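Local coordinates for uncharacterized protein (Bordetella bronchiseptica, PDB 4XG0) that probably acts as an ATP-dependent kinase of the DUF1537 family, phosphorylating acid sugars in a catabolic pathway, at residues S113-A118 / G152-G157; L183-L188 / V209-A214; A218-L223 / G240-P245. All blocks are in the same frame, centred on the assembly; numbering follows the deposited sequence.

All three contacts belong to the sugar-binding N-terminal domain and follow one another along the chain, each closing before the next opens. Contact 1 joins the loop before helix 119-130 to the small antiparallel sheet. Contact 2 forms the edge of the eight-stranded parallel sheet, and contact 3 packs two helices that flank this sheet's strand 234-238 in sequence. Centres of contacts 1 and 2 lie 13 Å apart, and they meet where Gly152 N probably bonds to Asp213 OD1. Contact 3 is centred 16 Å from each of the others. It touches contact 2 through Val212, Ala214, Asp219, Val220 and Leu223, so sheet edge and helix layer form one continuous packed body.

Contact 1 of 3, residues S113-A118 / G152-G157; sequences STLRGA and GVLYVG
Leu154 presses its isopropyl group against the backbone of Ser113 and the side chain of Leu115, and this is the tight end of the contact. The fork of the leucine straddles a carbonyl: Ser113 O lies 3.1 Å from Leu154 CG, beyond the end of the CB-CG bond, with both methyls about as close. That is short for carbon against oxygen, and Ser113 O is buried here with no polar partner in the model. CG of Leu154 stands anti to its backbone N (chi1 -161°), reaching from strand 153-156 toward the loop. The two leucine side chains run alongside each other, pointing opposite ways: Leu115 CD1 approaches Leu154 CB at 3.8 Å, while Leu115 CD2 sits 4.0 Å from Leu154 CG. Ile179 of helix 179-183 touches both of them.

The other end is thinner. One methyl pair carries it, Thr114 CG2 meeting Val156 CG2 at 3.5 Å, with the two side chains slanted across one another. Val156 is partly exposed, and Val153 and Tyr155 turn to the far side of the strand, where Pro160 packs on both. With chi1 at 47°, Thr114 places its hydroxyl between backbone N and carbonyl carbon, leaving CG2 for the valine; OG1 is hydrogen-bonded to Asp112.

No hydrogen bond links 113-118 to 152-157. The loop rests on the three-stranded antiparallel sheet through van der Waals contacts, side-chain carbons against each other and against one backbone carbonyl. Polar side-chain ends of the loop are engaged elsewhere: Ser113 OG bonds to a bound citrate and weakly to Arg147. The citrate probably came from the crystallisation liquor, but it may mark the acid-sugar pocket. With backbone and methyls set on Leu154 and Val156 and the serine hydroxyl bonded to a ligand, the chemistry is consistent with a place in that pocket.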
ATOM      1  N   SER A 113      13.531  -5.249  14.447  1.00 24.46           N
ATOM      2  CA  SER A 113      12.409  -6.111  14.817  1.00 20.24           C
ATOM      3  C   SER A 113      12.583  -6.656  16.208  1.00 21.91           C
ATOM      4  O   SER A 113      11.587  -6.950  16.861  1.00 25.33           O
ATOM      5  CB  SER A 113      12.221  -7.287  13.857  1.00 21.90           C
ATOM      6  OG  SER A 113      13.345  -8.128  13.831  1.00 24.85           O
ATOM      7  N   THR A 114      13.838  -6.844  16.631  1.00 20.61           N
ATOM      8  CA  THR A 114      14.088  -7.385  17.957  1.00 22.47           C
ATOM      9  C   THR A 114      14.459  -6.347  19.012  1.00 24.79           C
ATOM     10  O   THR A 114      15.039  -6.698  20.049  1.00 28.77           O
ATOM     11  CB  THR A 114      15.110  -8.551  17.922  1.00 24.56           C
ATOM     12  OG1 THR A 114      16.254  -8.201  17.132  1.00 28.72           O
ATOM     13  CG2 THR A 114      14.454  -9.818  17.372  1.00 26.24           C
ATOM     14  N   LEU A 115      14.078  -5.089  18.785  1.00 23.33           N
ATOM     15  CA  LEU A 115      14.109  -4.040  19.823  1.00 25.38           C
ATOM     16  C   LEU A 115      15.481  -3.526  20.257  1.00 25.48           C
ATOM     17  O   LEU A 115      15.539  -2.782  21.222  1.00 30.65           O
ATOM     18  CB  LEU A 115      13.402  -4.517  21.105  1.00 23.26           C
ATOM     19  CG  LEU A 115      12.085  -5.245  20.904  1.00 23.33           C
ATOM     20  CD1 LEU A 115      11.474  -5.620  22.255  1.00 27.76           C
ATOM     21  CD2 LEU A 115      11.087  -4.412  20.092  1.00 21.08           C
ATOM     22  N   ARG A 116      16.562  -3.925  19.584  1.00 24.85           N
ATOM     23  CA  ARG A 116      17.885  -3.498  19.997  1.00 28.73           C
ATOM     24  C   ARG A 116      18.017  -2.023  19.692  1.00 33.77           C
ATOM     25  O   ARG A 116      17.645  -1.563  18.602  1.00 32.75           O
ATOM     26  CB  ARG A 116      18.993  -4.293  19.311  1.00 28.38           C
ATOM     27  CG  ARG A 116      19.049  -5.750  19.727  1.00 32.52           C
ATOM     28  CD  ARG A 116      19.947  -6.568  18.818  1.00 38.96           C
ATOM     29  NE  ARG A 116      19.415  -6.666  17.462  1.00 32.31           N
ATOM     30  CZ  ARG A 116      20.061  -7.200  16.422  1.00 39.96           C
ATOM     31  NH1 ARG A 116      21.290  -7.684  16.572  1.00 41.56           N
ATOM     32  NH2 ARG A 116      19.483  -7.248  15.222  1.00 32.38           N
ATOM     33  N   GLY A 117      18.512  -1.278  20.670  1.00 30.92           N
ATOM     34  CA  GLY A 117      18.706   0.149  20.549  1.00 30.00           C
ATOM     35  C   GLY A 117      18.198   0.913  21.759  1.00 35.38           C
ATOM     36  O   GLY A 117      17.706   0.314  22.714  1.00 36.36           O
ATOM     37  N   ALA A 118      18.335   2.240  21.708  1.00 40.85           N
ATOM     38  CA  ALA A 118      17.735   3.144  22.685  1.00 46.89           C
ATOM     39  C   ALA A 118      16.263   3.344  22.345  1.00 40.86           C
ATOM     40  O   ALA A 118      15.825   4.437  21.954  1.00 35.15           O
ATOM     41  CB  ALA A 118      18.468   4.481  22.693  1.00 56.96           C
ATOM     42  N   GLY A 152       1.524  -7.509  23.153  1.00 27.90           N
ATOM     43  CA  GLY A 152       2.528  -6.466  23.286  1.00 22.90           C
ATOM     44  C   GLY A 152       3.956  -6.959  23.399  1.00 22.73           C
ATOM     45  O   GLY A 152       4.879  -6.132  23.461  1.00 22.63           O
ATOM     46  N   VAL A 153       4.151  -8.280  23.407  1.00 22.96           N
ATOM     47  CA  VAL A 153       5.469  -8.879  23.574  1.00 23.26           C
ATOM     48  C   VAL A 153       6.111  -9.202  22.238  1.00 22.02           C
ATOM     49  O   VAL A 153       5.479  -9.795  21.390  1.00 22.32           O
ATOM     50  CB  VAL A 153       5.382 -10.197  24.380  1.00 24.66           C
ATOM     51  CG1 VAL A 153       6.748 -10.828  24.508  1.00 26.40           C
ATOM     52  CG2 VAL A 153       4.795  -9.956  25.764  1.00 26.14           C
ATOM     53  N   LEU A 154       7.357  -8.796  22.050  1.00 21.86           N
ATOM     54  CA  LEU A 154       8.057  -9.127  20.803  1.00 23.71           C
ATOM     55  C   LEU A 154       8.504 -10.588  20.894  1.00 30.13           C
ATOM     56  O   LEU A 154       9.324 -10.953  21.740  1.00 27.61           O
ATOM     57  CB  LEU A 154       9.239  -8.180  20.587  1.00 24.63           C
ATOM     58  CG  LEU A 154       9.810  -8.057  19.154  1.00 21.84           C
ATOM     59  CD1 LEU A 154      10.478  -9.373  18.717  1.00 26.15           C
ATOM     60  CD2 LEU A 154       8.707  -7.649  18.160  1.00 20.51           C
ATOM     61  N   TYR A 155       7.899 -11.421  20.054  1.00 24.94           N
ATOM     62  CA  TYR A 155       8.233 -12.835  19.964  1.00 22.71           C
ATOM     63  C   TYR A 155       9.137 -13.094  18.756  1.00 22.34           C
ATOM     64  O   TYR A 155       8.927 -12.546  17.668  1.00 21.88           O
ATOM     65  CB  TYR A 155       6.965 -13.672  19.810  1.00 27.43           C
ATOM     66  CG  TYR A 155       6.412 -14.190  21.114  1.00 27.40           C
ATOM     67  CD1 TYR A 155       5.816 -13.334  22.028  1.00 28.99           C
ATOM     68  CD2 TYR A 155       6.519 -15.526  21.443  1.00 30.50           C
ATOM     69  CE1 TYR A 155       5.305 -13.800  23.238  1.00 25.90           C
ATOM     70  CE2 TYR A 155       6.013 -16.010  22.629  1.00 32.50           C
ATOM     71  CZ  TYR A 155       5.418 -15.141  23.525  1.00 33.48           C
ATOM     72  OH  TYR A 155       4.942 -15.626  24.696  1.00 37.61           O
ATOM     73  N   VAL A 156      10.145 -13.940  18.971  1.00 26.69           N
ATOM     74  CA  VAL A 156      10.971 -14.474  17.883  1.00 27.27           C
ATOM     75  C   VAL A 156      10.642 -15.974  17.814  1.00 36.31           C
ATOM     76  O   VAL A 156      10.925 -16.700  18.766  1.00 32.26           O
ATOM     77  CB  VAL A 156      12.490 -14.298  18.184  1.00 30.45           C
ATOM     78  CG1 VAL A 156      13.331 -14.898  17.078  1.00 32.08           C
ATOM     79  CG2 VAL A 156      12.859 -12.812  18.386  1.00 26.26           C
ATOM     80  N   GLY A 157      10.047 -16.445  16.714  1.00 25.22           N
ATOM     81  CA  GLY A 157       9.435 -17.764  16.715  1.00 29.58           C
ATOM     82  C   GLY A 157       8.455 -17.903  17.888  1.00 29.37           C
ATOM     83  O   GLY A 157       7.630 -17.015  18.102  1.00 27.80           O
TER

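Contact 2 of 3, residues L183-L188 / V209-A214; sequences LGCAQL and VVVVDA
Cys185 turns its thiol in between its own backbone N and carbonyl carbon (chi1 72°), and this lays Cys185 SG against Val211, 3.5 Å from Val211 CG2. Val209 CG1 closes on Cys185 CB at 3.7 Å. On the face with Ala186 and Leu188, Val210 sends CG2 anti to its backbone N, and this Val210 methyl reaches Leu188 CG at 3.8 Å, the two side chains lying nearly perpendicular to each other. Leu183, at the end of helix 179-183, adds CD1 to Val209 CG1; Gly184 then terminates that helix in a Schellman motif and turns the chain into the strand.

Between the strands runs a parallel ladder pairing Ala186 with Val210, Gln187 with Val211 and Leu188 with Val212. Val211 N gives Ala186 O an almost straight bond of 3.0 Å (177° at hydrogen), although the donor is tilted well off the carbonyl plane. Leu188 N returns the link to Val211 O at 2.9 Å, and Asp213 N donates to Leu188 O at 3.1 Å.

These strands, with helix 196-205, make a beta-alpha-beta crossover. Ile203 of that helix touches both Leu188 and Val210, while Ile179 and Pro180 pack on Val211 from the other face. Strand 186-188 is the outermost strand at this end of the parallel sheet. Asp213 bonds through its carboxylate to the N-H groups of Gln151 and Gly152, tying the chain just beyond Val212 to the turn between strands 147-150 and 153-156. Backbone bonds thus set the register, and apolar side chains pack on both faces, while the edge stays partly exposed.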
ATOM      1  N   LEU A 183       8.124   0.855  26.920  1.00 30.02           N
ATOM      2  CA  LEU A 183       7.770   2.228  26.551  1.00 33.61           C
ATOM      3  C   LEU A 183       6.924   2.964  27.588  1.00 35.04           C
ATOM      4  O   LEU A 183       6.872   4.190  27.567  1.00 34.75           O
ATOM      5  CB  LEU A 183       7.018   2.262  25.218  1.00 29.48           C
ATOM      6  CG  LEU A 183       7.763   1.714  24.018  1.00 26.51           C
ATOM      7  CD1 LEU A 183       6.908   1.869  22.807  1.00 26.16           C
ATOM      8  CD2 LEU A 183       9.074   2.425  23.799  1.00 27.15           C
ATOM      9  N   GLY A 184       6.256   2.222  28.477  1.00 33.31           N
ATOM     10  CA  GLY A 184       5.327   2.810  29.431  1.00 35.45           C
ATOM     11  C   GLY A 184       4.088   3.303  28.698  1.00 42.62           C
ATOM     12  O   GLY A 184       3.682   4.448  28.855  1.00 37.49           O
ATOM     13  N   CYS A 185       3.498   2.441  27.872  1.00 32.91           N
ATOM     14  CA  CYS A 185       2.361   2.829  27.044  1.00 32.33           C
ATOM     15  C   CYS A 185       1.251   1.782  26.977  1.00 39.17           C
ATOM     16  O   CYS A 185       1.324   0.715  27.609  1.00 33.78           O
ATOM     17  CB  CYS A 185       2.835   3.165  25.637  1.00 30.46           C
ATOM     18  SG  CYS A 185       3.335   1.722  24.678  1.00 28.77           S
ATOM     19  N   ALA A 186       0.217   2.116  26.210  1.00 36.94           N
ATOM     20  CA  ALA A 186      -0.953   1.269  26.048  1.00 44.27           C
ATOM     21  C   ALA A 186      -0.704   0.200  24.994  1.00 37.20           C
ATOM     22  O   ALA A 186       0.286   0.245  24.281  1.00 31.18           O
ATOM     23  CB  ALA A 186      -2.140   2.120  25.641  1.00 48.28           C
ATOM     24  N   GLN A 187      -1.619  -0.759  24.897  0.60 36.78           N
ATOM     25  CA  GLN A 187      -1.460  -1.870  23.967  0.60 31.44           C
ATOM     26  C   GLN A 187      -2.832  -2.336  23.463  0.60 33.59           C
ATOM     27  O   GLN A 187      -3.796  -2.407  24.231  0.60 33.82           O
ATOM     28  CB  GLN A 187      -0.695  -3.020  24.642  0.60 30.61           C
ATOM     29  CG  GLN A 187      -1.471  -3.715  25.777  0.60 35.30           C
ATOM     30  CD  GLN A 187      -0.578  -4.470  26.759  0.60 41.68           C
ATOM     31  OE1 GLN A 187      -0.189  -5.609  26.517  0.60 42.11           O
ATOM     32  NE2 GLN A 187      -0.277  -3.840  27.888  0.60 39.38           N
ATOM     33  N   LEU A 188      -2.906  -2.641  22.169  1.00 28.44           N
ATOM     34  CA  LEU A 188      -4.135  -3.025  21.509  1.00 36.01           C
ATOM     35  C   LEU A 188      -3.867  -4.256  20.668  1.00 38.29           C
ATOM     36  O   LEU A 188      -2.727  -4.506  20.279  1.00 32.39           O
ATOM     37  CB  LEU A 188      -4.545  -1.954  20.495  1.00 44.49           C
ATOM     38  CG  LEU A 188      -4.894  -0.565  20.972  1.00 41.16           C
ATOM     39  CD1 LEU A 188      -5.157   0.309  19.773  1.00 41.02           C
ATOM     40  CD2 LEU A 188      -6.110  -0.639  21.888  1.00 45.06           C
ATOM     41  N   VAL A 209       1.120   7.088  22.539  1.00 35.78           N
ATOM     42  CA  VAL A 209       2.017   6.010  22.170  1.00 36.98           C
ATOM     43  C   VAL A 209       1.270   4.716  22.419  1.00 34.71           C
ATOM     44  O   VAL A 209       0.701   4.529  23.491  1.00 37.09           O
ATOM     45  CB  VAL A 209       3.310   6.036  23.002  1.00 34.85           C
ATOM     46  CG1 VAL A 209       4.187   4.883  22.635  1.00 28.70           C
ATOM     47  CG2 VAL A 209       4.047   7.333  22.821  1.00 33.11           C
ATOM     48  N   VAL A 210       1.241   3.833  21.433  1.00 27.45           N
ATOM     49  CA  VAL A 210       0.539   2.568  21.591  1.00 31.32           C
ATOM     50  C   VAL A 210       1.210   1.470  20.798  1.00 27.62           C
ATOM     51  O   VAL A 210       1.685   1.690  19.675  1.00 27.20           O
ATOM     52  CB  VAL A 210      -0.962   2.665  21.190  1.00 28.24           C
ATOM     53  CG1 VAL A 210      -1.119   3.090  19.718  1.00 29.04           C
ATOM     54  CG2 VAL A 210      -1.698   1.346  21.457  1.00 37.04           C
ATOM     55  N   VAL A 211       1.256   0.296  21.416  1.00 28.60           N
ATOM     56  CA  VAL A 211       1.770  -0.919  20.794  1.00 24.97           C
ATOM     57  C   VAL A 211       0.604  -1.729  20.226  1.00 26.91           C
ATOM     58  O   VAL A 211      -0.390  -1.954  20.905  1.00 26.10           O
ATOM     59  CB  VAL A 211       2.554  -1.763  21.843  1.00 30.56           C
ATOM     60  CG1 VAL A 211       3.119  -3.012  21.219  1.00 24.55           C
ATOM     61  CG2 VAL A 211       3.677  -0.946  22.430  1.00 33.45           C
ATOM     62  N   VAL A 212       0.735  -2.155  18.976  1.00 22.57           N
ATOM     63  CA  VAL A 212      -0.283  -2.967  18.313  1.00 24.81           C
ATOM     64  C   VAL A 212       0.259  -4.350  17.942  1.00 19.74           C
ATOM     65  O   VAL A 212       1.359  -4.513  17.427  1.00 22.17           O
ATOM     66  CB  VAL A 212      -0.842  -2.248  17.047  1.00 25.07           C
ATOM     67  CG1 VAL A 212      -1.922  -3.109  16.383  1.00 27.18           C
ATOM     68  CG2 VAL A 212      -1.365  -0.857  17.418  1.00 22.15           C
ATOM     69  N   ASP A 213      -0.513  -5.371  18.280  1.00 22.97           N
ATOM     70  CA  ASP A 213      -0.137  -6.725  18.025  1.00 23.57           C
ATOM     71  C   ASP A 213      -0.145  -6.972  16.531  1.00 23.30           C
ATOM     72  O   ASP A 213      -0.865  -6.308  15.765  1.00 19.85           O
ATOM     73  CB  ASP A 213      -1.148  -7.678  18.679  1.00 22.31           C
ATOM     74  CG  ASP A 213      -0.782  -8.071  20.074  1.00 26.04           C
ATOM     75  OD1 ASP A 213       0.027  -7.375  20.734  1.00 24.94           O
ATOM     76  OD2 ASP A 213      -1.342  -9.109  20.529  1.00 29.16           O
ATOM     77  N   ALA A 214       0.643  -7.954  16.141  1.00 22.40           N
ATOM     78  CA  ALA A 214       0.547  -8.504  14.786  1.00 22.03           C
ATOM     79  C   ALA A 214       1.177  -9.878  14.777  1.00 21.09           C
ATOM     80  O   ALA A 214       2.342 -10.032  15.161  1.00 20.26           O
ATOM     81  CB  ALA A 214       1.277  -7.603  13.810  1.00 20.72           C
TER

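Contact 3 of 3, residues A218-L223 / G240-P245; sequences ADVQRL and GGLAAP
Val220 is the bump of this contact, and Gly241, Leu242 and Pro245 form the hollow that takes it. With CG1 anti to the backbone N (chi1 179°), the valine pushes this methyl out from helix 217-230 toward helix 240-252. Val220 CG1 comes within 3.4 Å of Gly241 O. On the leucine branch, Val220 CG1 lies 3.7 Å from Leu242 CD2. The proline ring is a little farther off, with Val220 CG1 4.0 Å from Pro245 CG. Having no side chain, Gly241 adds only backbone to this side of the hollow. Leu242 leans in obliquely, its chi1 of -107° well away from a staggered position; its first bond does not aim at the facing helix, but CD2 swings back to the valine.

Around this centre the fit is looser. Leu223 CD2 is 4.5 Å from Leu242 CD1, while Pro245 CB sits 4.4 Å from Gln221 CA. Ala224, one turn beyond Val220, also touches Leu242 and Pro245. The segment axes approach to 9.1 Å and cross at -58°, so the contact is short and centred on Val220. Pro143 and Ala214 also touch the valine, and Leu223 reaches Val137 and Cys139 of strand 135-139.

Charge is kept off the interface. Arg222 NH1 forms a salt bridge to Asp219 OD1, 3.0 Å long, among residues that make no contact with 240-245.

Proline has no N-H, and helix 240-245 is kinked where Pro245 N lacks a bond to the preceding turn. Gly241 O, the carbonyl four residues before Pro245, gets no N-H from the proline and is approached by Val220 CG1 instead. The chemistry is therefore shape complementarity without hydrogen bonds, joining two helices of the sugar-binding domain chiefly through one valine set among a glycine carbonyl, a leucine branch and a proline ring.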
ATOM      1  N   ALA A 218      -1.186 -10.162   7.218  1.00 18.13           N
ATOM      2  CA  ALA A 218      -2.547  -9.654   7.205  1.00 20.17           C
ATOM      3  C   ALA A 218      -2.761  -8.666   8.352  1.00 20.65           C
ATOM      4  O   ALA A 218      -3.452  -7.644   8.202  1.00 22.33           O
ATOM      5  CB  ALA A 218      -3.580 -10.816   7.267  1.00 27.08           C
ATOM      6  N   ASP A 219      -2.220  -9.003   9.518  1.00 20.66           N
ATOM      7  CA  ASP A 219      -2.363  -8.156  10.696  1.00 19.87           C
ATOM      8  C   ASP A 219      -1.594  -6.876  10.468  1.00 22.14           C
ATOM      9  O   ASP A 219      -2.050  -5.807  10.825  1.00 20.83           O
ATOM     10  CB  ASP A 219      -1.794  -8.822  11.932  1.00 21.92           C
ATOM     11  CG  ASP A 219      -2.703  -9.887  12.528  1.00 24.99           C
ATOM     12  OD1 ASP A 219      -3.896 -10.012  12.188  1.00 23.79           O
ATOM     13  OD2 ASP A 219      -2.200 -10.618  13.406  1.00 27.54           O
ATOM     14  N   VAL A 220      -0.407  -7.001   9.886  1.00 17.84           N
ATOM     15  CA  VAL A 220       0.419  -5.832   9.587  1.00 14.99           C
ATOM     16  C   VAL A 220      -0.273  -4.938   8.558  1.00 19.89           C
ATOM     17  O   VAL A 220      -0.268  -3.686   8.677  1.00 18.90           O
ATOM     18  CB  VAL A 220       1.814  -6.216   9.134  1.00 15.40           C
ATOM     19  CG1 VAL A 220       2.616  -4.958   8.826  1.00 19.31           C
ATOM     20  CG2 VAL A 220       2.529  -7.011  10.248  1.00 23.67           C
ATOM     21  N   GLN A 221      -0.896  -5.548   7.555  1.00 21.98           N
ATOM     22  CA  GLN A 221      -1.582  -4.747   6.530  1.00 21.97           C
ATOM     23  C   GLN A 221      -2.781  -3.985   7.100  1.00 22.63           C
ATOM     24  O   GLN A 221      -3.026  -2.798   6.744  1.00 19.52           O
ATOM     25  CB  GLN A 221      -2.040  -5.628   5.365  1.00 24.94           C
ATOM     26  CG  GLN A 221      -2.872  -4.888   4.285  1.00 28.25           C
ATOM     27  CD  GLN A 221      -3.345  -5.823   3.204  1.00 40.23           C
ATOM     28  OE1 GLN A 221      -4.178  -6.707   3.449  1.00 52.67           O
ATOM     29  NE2 GLN A 221      -2.811  -5.651   1.999  1.00 47.94           N
ATOM     30  N   ARG A 222      -3.548  -4.661   7.962  1.00 22.01           N
ATOM     31  CA  ARG A 222      -4.678  -4.026   8.636  1.00 23.38           C
ATOM     32  C   ARG A 222      -4.186  -2.833   9.423  1.00 19.50           C
ATOM     33  O   ARG A 222      -4.833  -1.790   9.451  1.00 24.31           O
ATOM     34  CB  ARG A 222      -5.395  -5.005   9.588  1.00 23.95           C
ATOM     35  CG  ARG A 222      -6.596  -4.434  10.298  1.00 30.44           C
ATOM     36  CD  ARG A 222      -7.346  -5.490  11.131  1.00 33.63           C
ATOM     37  NE  ARG A 222      -7.449  -6.764  10.411  1.00 46.51           N
ATOM     38  CZ  ARG A 222      -6.879  -7.917  10.781  1.00 40.95           C
ATOM     39  NH1 ARG A 222      -6.177  -8.027  11.913  1.00 39.32           N
ATOM     40  NH2 ARG A 222      -7.046  -8.989  10.018  1.00 55.20           N
ATOM     41  N   LEU A 223      -3.064  -2.999  10.124  1.00 20.23           N
ATOM     42  CA  LEU A 223      -2.512  -1.917  10.930  1.00 17.52           C
ATOM     43  C   LEU A 223      -2.058  -0.778  10.027  1.00 21.26           C
ATOM     44  O   LEU A 223      -2.313   0.380  10.326  1.00 22.99           O
ATOM     45  CB  LEU A 223      -1.333  -2.404  11.814  1.00 20.73           C
ATOM     46  CG  LEU A 223      -0.533  -1.336  12.564  1.00 18.36           C
ATOM     47  CD1 LEU A 223      -1.413  -0.523  13.456  1.00 20.07           C
ATOM     48  CD2 LEU A 223       0.570  -1.938  13.396  1.00 18.23           C
ATOM     49  N   GLY A 240      11.173  -3.966   9.161  1.00 23.61           N
ATOM     50  CA  GLY A 240      10.866  -4.192   7.756  1.00 20.69           C
ATOM     51  C   GLY A 240       9.471  -4.717   7.480  1.00 18.84           C
ATOM     52  O   GLY A 240       8.978  -4.613   6.361  1.00 23.76           O
ATOM     53  N   GLY A 241       8.790  -5.213   8.505  1.00 21.99           N
ATOM     54  CA  GLY A 241       7.483  -5.788   8.285  1.00 17.57           C
ATOM     55  C   GLY A 241       6.462  -4.773   7.859  1.00 15.49           C
ATOM     56  O   GLY A 241       5.586  -5.068   7.094  1.00 18.82           O
ATOM     57  N   LEU A 242       6.614  -3.543   8.354  1.00 18.30           N
ATOM     58  CA  LEU A 242       5.646  -2.486   8.094  1.00 16.99           C
ATOM     59  C   LEU A 242       5.949  -1.702   6.810  1.00 18.90           C
ATOM     60  O   LEU A 242       5.099  -0.972   6.300  1.00 18.61           O
ATOM     61  CB  LEU A 242       5.594  -1.524   9.252  1.00 20.01           C
ATOM     62  CG  LEU A 242       4.313  -1.683  10.060  1.00 19.21           C
ATOM     63  CD1 LEU A 242       4.395  -0.839  11.301  1.00 23.96           C
ATOM     64  CD2 LEU A 242       3.054  -1.344   9.334  1.00 19.56           C
ATOM     65  N   ALA A 243       7.146  -1.875   6.275  1.00 19.14           N
ATOM     66  CA  ALA A 243       7.594  -1.037   5.150  1.00 24.34           C
ATOM     67  C   ALA A 243       6.751  -1.099   3.891  1.00 21.01           C
ATOM     68  O   ALA A 243       6.206  -0.081   3.445  1.00 16.92           O
ATOM     69  CB  ALA A 243       9.065  -1.302   4.841  1.00 20.60           C
ATOM     70  N   ALA A 244       6.622  -2.263   3.273  1.00 18.66           N
ATOM     71  CA  ALA A 244       5.843  -2.349   2.046  1.00 19.55           C
ATOM     72  C   ALA A 244       4.346  -2.026   2.285  1.00 18.09           C
ATOM     73  O   ALA A 244       3.725  -1.315   1.515  1.00 17.91           O
ATOM     74  CB  ALA A 244       6.031  -3.680   1.422  1.00 18.13           C
ATOM     75  N   PRO A 245       3.755  -2.537   3.376  1.00 16.26           N
ATOM     76  CA  PRO A 245       2.370  -2.166   3.659  1.00 17.05           C
ATOM     77  C   PRO A 245       2.169  -0.648   3.723  1.00 17.13           C
ATOM     78  O   PRO A 245       1.185  -0.168   3.178  1.00 17.27           O
ATOM     79  CB  PRO A 245       2.118  -2.830   5.043  1.00 20.23           C
ATOM     80  CG  PRO A 245       3.009  -4.019   4.988  1.00 18.97           C
ATOM     81  CD  PRO A 245       4.260  -3.573   4.294  1.00 17.25           C
TER